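Allantoicase (Saccharomyces cerevisiae, PDB 1O59) hydrolyses allantoate to (S)-ureidoglycolate and urea, allowing yeast to use purines as secondary nitrogen sources when primary ones are limiting. Local coordinates at residues 98-102 with 103-107. Sequence-based numbering, arbitrary orientation.
Sequences IKMGV and AAAHI
Backbone hydrogen bonds hold M100 to T175 and A104 to V197, two residues beyond the bend, whereas no hydrogen bond joins residues 98-102 to 103-107. V102 O and A104 N do come within 3.5 Å of each other, but the angle is too poor for a bond. What crosses the bend is therefore apolar, and selenomethionine M100 carries most of it. Its CG lies anti to the carbonyl carbon (chi1 -60°), and from there the chain runs extended through chi2 (172°) and chi3. The extended chain bridges the separation of the two backbones, M100 CA and A105 CA being 8.6 Å apart. Along the way SE passes A105, lying 3.9 Å from A105 CB and equally far from A105 N. Beyond SE, the methyl CE meets I107 tip to tip, 4.1 Å from I107 CD1. Topology identifies the bend: strand 94-99 belongs to the five-stranded antiparallel sheet, strand 105-113 to the other sheet of the same allantoicase repeat, so the chain here crosses from one sheet of a beta sandwich to the other, consistent with the repeat's membership of the galactose-binding-domain clan. M100 and I107 thus meet between the layers, with I177 of the first sheet beside M100 and L192 of the second beside I107. Nearer the turn, V102 contributes its CG2 branch, which sits 4.0 Å from M100 SE and makes a looser approach of 4.5 Å to A105 CB; V37 touches both M100 and V102. A103, with a psi of -32° before the extended A104, turns the chain at the exposed side of the bend.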
loop_
_atom_site.group_PDB
_atom_site.type_symbol
_atom_site.label_atom_id
_atom_site.label_comp_id
_atom_site.label_asym_id
_atom_site.label_seq_id
_atom_site.Cartn_x
_atom_site.Cartn_y
_atom_site.Cartn_z
ATOM N N ILE A 98 -7.897 -13.157 -3.503
ATOM C CA ILE A 98 -6.868 -12.555 -2.643
ATOM C C ILE A 98 -7.475 -11.995 -1.377
ATOM O O ILE A 98 -8.421 -11.193 -1.426
ATOM C CB ILE A 98 -6.115 -11.425 -3.361
ATOM C CG1 ILE A 98 -5.535 -11.899 -4.698
ATOM C CG2 ILE A 98 -4.948 -10.956 -2.507
ATOM C CD1 ILE A 98 -5.309 -10.784 -5.685
ATOM N N LYS A 99 -6.919 -12.425 -0.250
ATOM C CA LYS A 99 -7.302 -11.918 1.022
ATOM C C LYS A 99 -6.476 -10.671 1.295
ATOM O O LYS A 99 -5.262 -10.665 1.079
ATOM C CB LYS A 99 -7.062 -12.961 2.087
ATOM C CG LYS A 99 -7.676 -12.584 3.396
ATOM C CD LYS A 99 -7.682 -13.704 4.394
ATOM C CE LYS A 99 -8.249 -13.151 5.739
ATOM N NZ LYS A 99 -8.010 -14.064 6.914
HETATM N N MSE A 100 -7.126 -9.603 1.748
HETATM C CA MSE A 100 -6.396 -8.383 2.102
HETATM C C MSE A 100 -5.515 -8.622 3.322
HETATM O O MSE A 100 -5.772 -9.503 4.146
HETATM C CB MSE A 100 -7.348 -7.235 2.476
HETATM C CG MSE A 100 -8.308 -6.829 1.401
HETATM SE SE MSE A 100 -9.595 -5.549 2.071
HETATM C CE MSE A 100 -10.629 -5.581 0.644
ATOM N N GLY A 101 -4.502 -7.769 3.455
ATOM C CA GLY A 101 -3.638 -7.817 4.618
ATOM C C GLY A 101 -4.220 -7.009 5.745
ATOM O O GLY A 101 -3.898 -7.219 6.881
ATOM N N VAL A 102 -5.075 -6.050 5.418
ATOM C CA VAL A 102 -5.874 -5.340 6.425
ATOM C C VAL A 102 -7.169 -6.110 6.691
ATOM O O VAL A 102 -7.559 -6.974 5.922
ATOM C CB VAL A 102 -6.203 -3.922 5.964
ATOM C CG1 VAL A 102 -4.913 -3.164 5.768
ATOM C CG2 VAL A 102 -7.044 -3.932 4.672
ATOM N N ALA A 103 -7.828 -5.778 7.786
ATOM C CA ALA A 103 -9.038 -6.477 8.221
ATOM C C ALA A 103 -10.265 -6.291 7.300
ATOM O O ALA A 103 -11.111 -7.200 7.218
ATOM C CB ALA A 103 -9.389 -6.021 9.621
ATOM N N ALA A 104 -10.368 -5.111 6.670
ATOM C CA ALA A 104 -11.482 -4.733 5.830
ATOM C C ALA A 104 -11.234 -3.349 5.208
ATOM O O ALA A 104 -10.487 -2.530 5.741
ATOM C CB ALA A 104 -12.759 -4.715 6.634
ATOM N N ALA A 105 -11.865 -3.080 4.078
ATOM C CA ALA A 105 -11.736 -1.787 3.424
ATOM C C ALA A 105 -12.895 -1.475 2.459
ATOM O O ALA A 105 -13.535 -2.378 1.908
ATOM C CB ALA A 105 -10.402 -1.730 2.676
ATOM N N HIS A 106 -13.129 -0.181 2.262
ATOM C CA HIS A 106 -13.965 0.343 1.176
ATOM C C HIS A 106 -13.072 0.620 -0.061
ATOM O O HIS A 106 -12.032 1.257 0.066
ATOM C CB HIS A 106 -14.631 1.640 1.630
ATOM C CG HIS A 106 -15.621 1.475 2.744
ATOM N ND1 HIS A 106 -15.283 1.626 4.070
ATOM C CD2 HIS A 106 -16.948 1.220 2.728
ATOM C CE1 HIS A 106 -16.357 1.460 4.825
ATOM N NE2 HIS A 106 -17.380 1.208 4.033
ATOM N N ILE A 107 -13.459 0.149 -1.250
ATOM C CA ILE A 107 -12.581 0.242 -2.452
ATOM C C ILE A 107 -12.809 1.484 -3.293
ATOM O O ILE A 107 -13.942 1.870 -3.536
ATOM C CB ILE A 107 -12.732 -1.017 -3.339
ATOM C CG1 ILE A 107 -12.512 -2.277 -2.513
ATOM C CG2 ILE A 107 -11.755 -0.982 -4.499
ATOM C CD1 ILE A 107 -11.125 -2.307 -1.768
#